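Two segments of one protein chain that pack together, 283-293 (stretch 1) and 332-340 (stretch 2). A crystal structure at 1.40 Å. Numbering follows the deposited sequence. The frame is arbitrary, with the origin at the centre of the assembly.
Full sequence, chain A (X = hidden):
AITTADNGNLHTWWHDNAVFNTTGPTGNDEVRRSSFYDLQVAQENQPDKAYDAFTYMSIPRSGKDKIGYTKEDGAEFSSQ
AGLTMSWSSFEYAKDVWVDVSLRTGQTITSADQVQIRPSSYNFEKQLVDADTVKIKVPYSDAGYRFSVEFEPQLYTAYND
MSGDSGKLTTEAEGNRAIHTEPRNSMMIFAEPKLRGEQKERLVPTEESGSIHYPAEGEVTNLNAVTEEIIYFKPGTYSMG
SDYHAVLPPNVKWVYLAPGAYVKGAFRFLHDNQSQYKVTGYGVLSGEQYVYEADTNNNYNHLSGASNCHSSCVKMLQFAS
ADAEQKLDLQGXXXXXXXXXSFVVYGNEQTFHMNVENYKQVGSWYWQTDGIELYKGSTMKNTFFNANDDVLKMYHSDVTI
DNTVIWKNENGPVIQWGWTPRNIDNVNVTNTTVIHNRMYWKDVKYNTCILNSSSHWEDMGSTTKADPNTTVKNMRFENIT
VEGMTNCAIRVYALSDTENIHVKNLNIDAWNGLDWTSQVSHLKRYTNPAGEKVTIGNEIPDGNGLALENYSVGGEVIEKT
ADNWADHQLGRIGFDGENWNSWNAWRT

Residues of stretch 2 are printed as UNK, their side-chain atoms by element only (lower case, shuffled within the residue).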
ATOM      1  N   VAL A 283      -6.073   1.351 -14.599  1.00  9.27           N
ATOM      2  CA  VAL A 283      -6.103   0.297 -13.584  1.00  9.61           C
ATOM      3  C   VAL A 283      -5.505  -0.981 -14.155  1.00  9.53           C
ATOM      4  O   VAL A 283      -5.825  -1.377 -15.281  1.00 10.59           O
ATOM      5  CB  VAL A 283      -7.541   0.032 -13.089  1.00  9.38           C
ATOM      6  CG1 VAL A 283      -7.561  -1.093 -12.057  1.00 10.43           C
ATOM      7  CG2 VAL A 283      -8.144   1.301 -12.511  1.00 10.79           C
ATOM      8  N   LEU A 284      -4.652  -1.628 -13.365  1.00  9.89           N
ATOM      9  CA  LEU A 284      -4.143  -2.970 -13.636  1.00  9.36           C
ATOM     10  C   LEU A 284      -4.626  -3.842 -12.483  1.00 10.19           C
ATOM     11  O   LEU A 284      -4.208  -3.642 -11.338  1.00 11.06           O
ATOM     12  CB  LEU A 284      -2.613  -2.969 -13.700  1.00 10.82           C
ATOM     13  CG  LEU A 284      -1.947  -4.313 -14.023  1.00 12.39           C
ATOM     14  CD1 LEU A 284      -2.330  -4.768 -15.420  1.00 14.68           C
ATOM     15  CD2 LEU A 284      -0.435  -4.216 -13.877  1.00 13.37           C
ATOM     16  N   SER A 285      -5.498  -4.811 -12.773  1.00 10.59           N
ATOM     17  CA  SER A 285      -6.157  -5.610 -11.745  1.00 10.32           C
ATOM     18  C   SER A 285      -5.758  -7.074 -11.863  1.00 12.09           C
ATOM     19  O   SER A 285      -5.801  -7.646 -12.957  1.00 12.07           O
ATOM     20  CB  SER A 285      -7.672  -5.497 -11.870  1.00 10.87           C
ATOM     21  OG  SER A 285      -8.279  -6.403 -10.967  1.00 12.04           O
ATOM     22  N   GLY A 286      -5.395  -7.684 -10.736  1.00 11.68           N
ATOM     23  CA  GLY A 286      -5.057  -9.099 -10.706  1.00 11.78           C
ATOM     24  C   GLY A 286      -6.222  -9.993 -10.326  1.00 12.85           C
ATOM     25  O   GLY A 286      -6.013 -11.148  -9.929  1.00 12.10           O
ATOM     26  N   GLU A 287      -7.446  -9.468 -10.472  1.00 11.79           N
ATOM     27  CA  GLU A 287      -8.647 -10.134  -9.972  1.00 11.70           C
ATOM     28  C   GLU A 287      -8.857 -11.527 -10.560  1.00 14.59           C
ATOM     29  O   GLU A 287      -9.501 -12.369  -9.920  1.00 13.45           O
ATOM     30  CB  GLU A 287      -9.864  -9.257 -10.265  1.00 12.20           C
ATOM     31  CG  GLU A 287     -10.194  -9.118 -11.746  1.00 12.79           C
ATOM     32  CD  GLU A 287     -11.141  -7.966 -12.013  1.00 14.96           C
ATOM     33  OE1 GLU A 287     -10.706  -6.801 -11.890  1.00 15.72           O
ATOM     34  OE2 GLU A 287     -12.316  -8.215 -12.345  1.00 15.55           O
ATOM     35  N   GLN A 288      -8.361 -11.787 -11.771  1.00 13.17           N
ATOM     36  CA  GLN A 288      -8.588 -13.087 -12.400  1.00 14.34           C
ATOM     37  C   GLN A 288      -7.645 -14.166 -11.892  1.00 16.74           C
ATOM     38  O   GLN A 288      -7.907 -15.351 -12.130  1.00 18.05           O
ATOM     39  CB  GLN A 288      -8.479 -12.989 -13.926  1.00 14.02           C
ATOM     40  CG  GLN A 288      -9.431 -11.974 -14.529  1.00 12.99           C
ATOM     41  CD  GLN A 288      -9.344 -11.872 -16.047  1.00 16.58           C
ATOM     42  OE1 GLN A 288      -8.266 -11.708 -16.607  1.00 16.06           O
ATOM     43  NE2 GLN A 288     -10.487 -11.949 -16.711  1.00 19.55           N
ATOM     44  N   TYR A 289      -6.577 -13.802 -11.193  1.00 14.60           N
ATOM     45  CA  TYR A 289      -5.592 -14.771 -10.737  1.00 14.99           C
ATOM     46  C   TYR A 289      -5.973 -15.315  -9.367  1.00 16.18           C
ATOM     47  O   TYR A 289      -6.435 -14.574  -8.496  1.00 15.12           O
ATOM     48  CB  TYR A 289      -4.199 -14.140 -10.663  1.00 14.97           C
ATOM     49  CG  TYR A 289      -3.698 -13.593 -11.983  1.00 15.29           C
ATOM     50  CD1 TYR A 289      -3.467 -14.437 -13.063  1.00 16.21           C
ATOM     51  CD2 TYR A 289      -3.452 -12.237 -12.146  1.00 13.57           C
ATOM     52  CE1 TYR A 289      -3.018 -13.948 -14.270  1.00 15.37           C
ATOM     53  CE2 TYR A 289      -2.992 -11.737 -13.343  1.00 14.52           C
ATOM     54  CZ  TYR A 289      -2.779 -12.596 -14.403  1.00 14.96           C
ATOM     55  OH  TYR A 289      -2.331 -12.082 -15.602  1.00 15.45           O
ATOM     56  N   VAL A 290      -5.775 -16.623  -9.191  1.00 15.73           N
ATOM     57  CA  VAL A 290      -5.951 -17.249  -7.888  1.00 16.37           C
ATOM     58  C   VAL A 290      -4.836 -16.797  -6.951  1.00 15.42           C
ATOM     59  O   VAL A 290      -3.739 -16.418  -7.385  1.00 14.21           O
ATOM     60  CB  VAL A 290      -5.964 -18.782  -8.057  1.00 15.90           C
ATOM     61  CG1 VAL A 290      -4.584 -19.294  -8.478  1.00 16.71           C
ATOM     62  CG2 VAL A 290      -6.427 -19.477  -6.788  1.00 15.58           C
ATOM     63  N   TYR A 291      -5.122 -16.816  -5.648  1.00 13.32           N
ATOM     64  CA  TYR A 291      -4.087 -16.609  -4.644  1.00 13.74           C
ATOM     65  C   TYR A 291      -2.908 -17.523  -4.930  1.00 16.12           C
ATOM     66  O   TYR A 291      -3.086 -18.720  -5.163  1.00 15.24           O
ATOM     67  CB  TYR A 291      -4.649 -16.968  -3.270  1.00 13.92           C
ATOM     68  CG  TYR A 291      -3.668 -16.894  -2.117  1.00 14.07           C
ATOM     69  CD1 TYR A 291      -2.993 -15.715  -1.820  1.00 14.16           C
ATOM     70  CD2 TYR A 291      -3.436 -18.004  -1.306  1.00 14.33           C
ATOM     71  CE1 TYR A 291      -2.123 -15.641  -0.752  1.00 12.78           C
ATOM     72  CE2 TYR A 291      -2.567 -17.941  -0.237  1.00 14.16           C
ATOM     73  CZ  TYR A 291      -1.908 -16.759   0.046  1.00 13.41           C
ATOM     74  OH  TYR A 291      -1.044 -16.702   1.120  1.00 16.33           O
ATOM     75  N   GLU A 292      -1.703 -16.954  -4.901  1.00 14.21           N
ATOM     76  CA  GLU A 292      -0.475 -17.719  -5.133  1.00 16.52           C
ATOM     77  C   GLU A 292      -0.534 -18.465  -6.464  1.00 19.41           C
ATOM     78  O   GLU A 292      -0.107 -19.619  -6.574  1.00 19.43           O
ATOM     79  CB  GLU A 292      -0.159 -18.661  -3.966  1.00 17.12           C
ATOM     80  CG  GLU A 292       0.544 -18.002  -2.781  1.00 19.47           C
ATOM     81  CD  GLU A 292       0.865 -18.983  -1.664  1.00 17.38           C
ATOM     82  OE1 GLU A 292       0.065 -19.916  -1.445  1.00 19.15           O
ATOM     83  OE2 GLU A 292       1.916 -18.825  -1.006  1.00 18.98           O
ATOM     84  N   ALA A 293      -1.076 -17.803  -7.485  1.00 18.43           N
ATOM     85  CA  ALA A 293      -1.058 -18.349  -8.836  1.00 18.95           C
ATOM     86  C   ALA A 293       0.383 -18.586  -9.269  1.00 19.04           C
ATOM     87  O   ALA A 293       1.179 -17.648  -9.353  1.00 19.77           O
ATOM     88  CB  ALA A 293      -1.751 -17.380  -9.793  1.00 19.65           C
ATOM     89  N   UNK A 332      -0.486   4.585 -12.261  1.00  8.46           N
ATOM     90  CA  UNK A 332      -1.323   3.389 -12.307  1.00  9.30           C
ATOM     91  C   UNK A 332      -1.870   3.028 -10.932  1.00  9.36           C
ATOM     92  O   UNK A 332      -1.251   3.288  -9.886  1.00  9.28           O
ATOM     93  c   UNK A 332       0.647   1.844 -12.111  1.00 11.68           C
ATOM     94  c   UNK A 332      -0.570   2.198 -12.933  1.00  8.83           C
ATOM     95  c   UNK A 332      -0.163   2.514 -14.369  1.00 11.59           C
ATOM     96  N   UNK A 333      -3.036   2.389 -10.945  1.00  8.57           N
ATOM     97  CA  UNK A 333      -3.639   1.763  -9.774  1.00  8.91           C
ATOM     98  C   UNK A 333      -3.511   0.265  -9.977  1.00  9.46           C
ATOM     99  O   UNK A 333      -4.018  -0.267 -10.969  1.00 10.76           O
ATOM    100  c   UNK A 333      -5.119   2.133  -9.667  1.00  9.26           C
ATOM    101  c   UNK A 333      -5.786   1.452  -8.472  1.00  9.97           C
ATOM    102  o   UNK A 333      -5.247   3.549  -9.499  1.00  8.79           O
ATOM    103  N   UNK A 334      -2.838  -0.401  -9.044  1.00  9.59           N
ATOM    104  CA  UNK A 334      -2.702  -1.854  -9.034  1.00  9.97           C
ATOM    105  C   UNK A 334      -3.746  -2.400  -8.067  1.00 10.40           C
ATOM    106  O   UNK A 334      -3.705  -2.102  -6.867  1.00 10.43           O
ATOM    107  c   UNK A 334      -0.279  -1.772  -9.658  1.00 11.91           C
ATOM    108  c   UNK A 334      -1.189  -3.787  -8.441  1.00 14.12           C
ATOM    109  c   UNK A 334      -1.281  -2.268  -8.618  1.00 10.62           C
ATOM    110  N   UNK A 335      -4.696  -3.181  -8.579  1.00 10.39           N
ATOM    111  CA  UNK A 335      -5.817  -3.670  -7.788  1.00 10.37           C
ATOM    112  C   UNK A 335      -5.769  -5.184  -7.656  1.00 12.43           C
ATOM    113  O   UNK A 335      -5.373  -5.888  -8.590  1.00 11.61           O
ATOM    114  c   UNK A 335      -7.145  -3.278  -8.438  1.00 11.31           C
ATOM    115  N   UNK A 336      -6.198  -5.673  -6.495  1.00 11.99           N
ATOM    116  CA  UNK A 336      -6.423  -7.096  -6.258  1.00 12.15           C
ATOM    117  C   UNK A 336      -5.263  -8.006  -6.672  1.00 12.00           C
ATOM    118  O   UNK A 336      -5.446  -8.949  -7.451  1.00 13.15           O
ATOM    119  c   UNK A 336      -8.792  -7.910  -5.906  1.00 17.31           C
ATOM    120  c   UNK A 336     -10.140  -8.137  -6.549  1.00 12.10           C
ATOM    121  c   UNK A 336      -7.726  -7.549  -6.901  1.00 14.91           C
ATOM    122  o   UNK A 336     -10.333  -9.224  -7.114  1.00 14.50           O
ATOM    123  o   UNK A 336     -11.005  -7.243  -6.471  1.00 14.18           O
ATOM    124  N   UNK A 337      -4.067  -7.777  -6.150  1.00 10.23           N
ATOM    125  CA  UNK A 337      -2.940  -8.648  -6.486  1.00 11.16           C
ATOM    126  C   UNK A 337      -3.132 -10.032  -5.882  1.00 11.32           C
ATOM    127  O   UNK A 337      -3.686 -10.174  -4.779  1.00 12.24           O
ATOM    128  c   UNK A 337      -3.679  -6.708  -5.212  1.00 11.84           C
ATOM    129  c   UNK A 337      -2.333  -7.147  -4.729  1.00 11.78           C
ATOM    130  c   UNK A 337      -1.742  -7.926  -5.850  1.00 11.56           C
ATOM    131  N   UNK A 338      -2.696 -11.084  -6.585  1.00 11.53           N
ATOM    132  CA  UNK A 338      -2.726 -12.439  -6.018  1.00 13.49           C
ATOM    133  C   UNK A 338      -1.486 -12.789  -5.207  1.00 13.30           C
ATOM    134  O   UNK A 338      -1.468 -13.848  -4.552  1.00 13.42           O
ATOM    135  c   UNK A 338      -1.972 -12.543  -8.280  1.00 11.82           C
ATOM    136  c   UNK A 338      -2.310 -11.084  -8.008  1.00 11.37           C
ATOM    137  c   UNK A 338      -2.789 -13.315  -7.275  1.00 12.71           C
ATOM    138  N   UNK A 339      -0.469 -11.929  -5.225  1.00 13.00           N
ATOM    139  CA  UNK A 339       0.817 -12.170  -4.571  1.00 12.79           C
ATOM    140  C   UNK A 339       1.524 -10.816  -4.441  1.00 14.25           C
ATOM    141  O   UNK A 339       0.859  -9.777  -4.412  1.00 13.72           O
ATOM    142  c   UNK A 339       1.602 -13.238  -5.363  1.00 15.67           C
ATOM    143  c   UNK A 339       4.731 -15.203  -3.152  1.00 21.66           C
ATOM    144  c   UNK A 339       3.416 -15.355  -2.765  1.00 20.98           C
ATOM    145  c   UNK A 339       5.053 -14.418  -4.243  1.00 19.91           C
ATOM    146  c   UNK A 339       4.040 -13.783  -4.950  1.00 19.09           C
ATOM    147  o   UNK A 339       5.725 -15.844  -2.434  1.00 23.64           O
ATOM    148  c   UNK A 339       2.412 -14.717  -3.481  1.00 18.13           C
ATOM    149  c   UNK A 339       2.706 -13.925  -4.581  1.00 16.24           C
ATOM    150  N   UNK A 340       2.858 -10.825  -4.388  1.00 14.93           N
ATOM    151  CA  UNK A 340       3.590  -9.568  -4.237  1.00 14.88           C
ATOM    152  C   UNK A 340       3.303  -8.634  -5.407  1.00 14.57           C
ATOM    153  O   UNK A 340       3.144  -9.066  -6.554  1.00 15.42           O
ATOM    154  n   UNK A 340       5.848 -11.977  -1.343  1.00 20.86           N
ATOM    155  c   UNK A 340       7.021 -11.882  -1.942  1.00 21.61           C
ATOM    156  c   UNK A 340       5.104  -9.796  -4.200  1.00 14.87           C
ATOM    157  c   UNK A 340       5.575 -10.685  -3.096  1.00 17.22           C
ATOM    158  c   UNK A 340       4.929 -11.231  -2.041  1.00 19.18           C
ATOM    159  n   UNK A 340       6.885 -11.108  -3.003  1.00 20.77           N
TER
HETATM  160  O   HOH W   1     -10.232  -5.305  -8.739  1.00 22.53           O

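Position 332 carries three carbons, the first bearing the other two. A beta-branched, wholly apolar side chain is Val332; it makes no contact with stretch 1 and leads into the strand.

Position 333 has one carbon carrying an oxygen and a carbon, and its CB lies 4.2 Å from Val283 CG2. That branching with one hydroxyl is Thr333. Its backbone does the pairing: Leu284 N donates to Thr333 O at 2.8 Å, nearly straight at 172°.

At position 334 three carbons fork again at the first, pointing to the sheet face shared with the Leu284 side chain. This is Val334, whose CA also approaches Leu284 O at 3.3 Å in a CA-H...O contact.

Position 335 offers a single carbon, 4.2 Å from Val283 CG1 and 4.1 Å from Ser285 CB, so it is Ala335. Its N donates to Leu284 O and its O accepts from Gly286 N, both at 2.8 Å, completing the parallel ladder.

Position 336 shows three carbons in a row, the third carrying two oxygens: a carboxylate on a two-methylene arm, hence Glu336. Its OE2 comes within 3.2 Å of Glu287 CB, and water 1 donates to Ser285 OG at 3.2 Å and, weakly, to Glu336 OE1 at 3.1 Å, bridging the two side chains.

Position 337 has three carbons closing a ring onto the backbone N. This is Pro337, its ring turned away from stretch 1.

Position 338 repeats that closed ring, but pointing toward stretch 1, with its CB 3.2 Å from Val290 O. It is Pro338, and its CG packs 3.6 Å from Tyr289 CB. Its carbonyl is used too: Glu292 N donates to Pro338 O at 3.1 Å.

Position 339 bears one carbon, then a six-carbon ring with one oxygen: Tyr339. Its CD1 lies 3.8 Å from Glu292 CG.

Position 340 has one carbon and a five-membered ring of three carbons and two nitrogens, His340, beyond reach of stretch 1.

The contact has two parts. Parallel strands are held by three short backbone bonds, a pattern that asks little of side-chain identity. Beyond them, Gly286 makes close passage possible: an ideal CB there would sit 2.8 Å from Glu336 O and 2.9 Å from Pro338 CD, both clashes. The chain then turns from Gly286 to Tyr289, closed by Tyr289 N to Gly286 O at 3.0 Å, and returns to Pro338, the residue most covered by stretch 1. Regular pairing, a glycine at the tight spot and a buried proline with its carbonyl satisfied are the rules to read here.

Stretch 2 332-340: VTVAEPPYH
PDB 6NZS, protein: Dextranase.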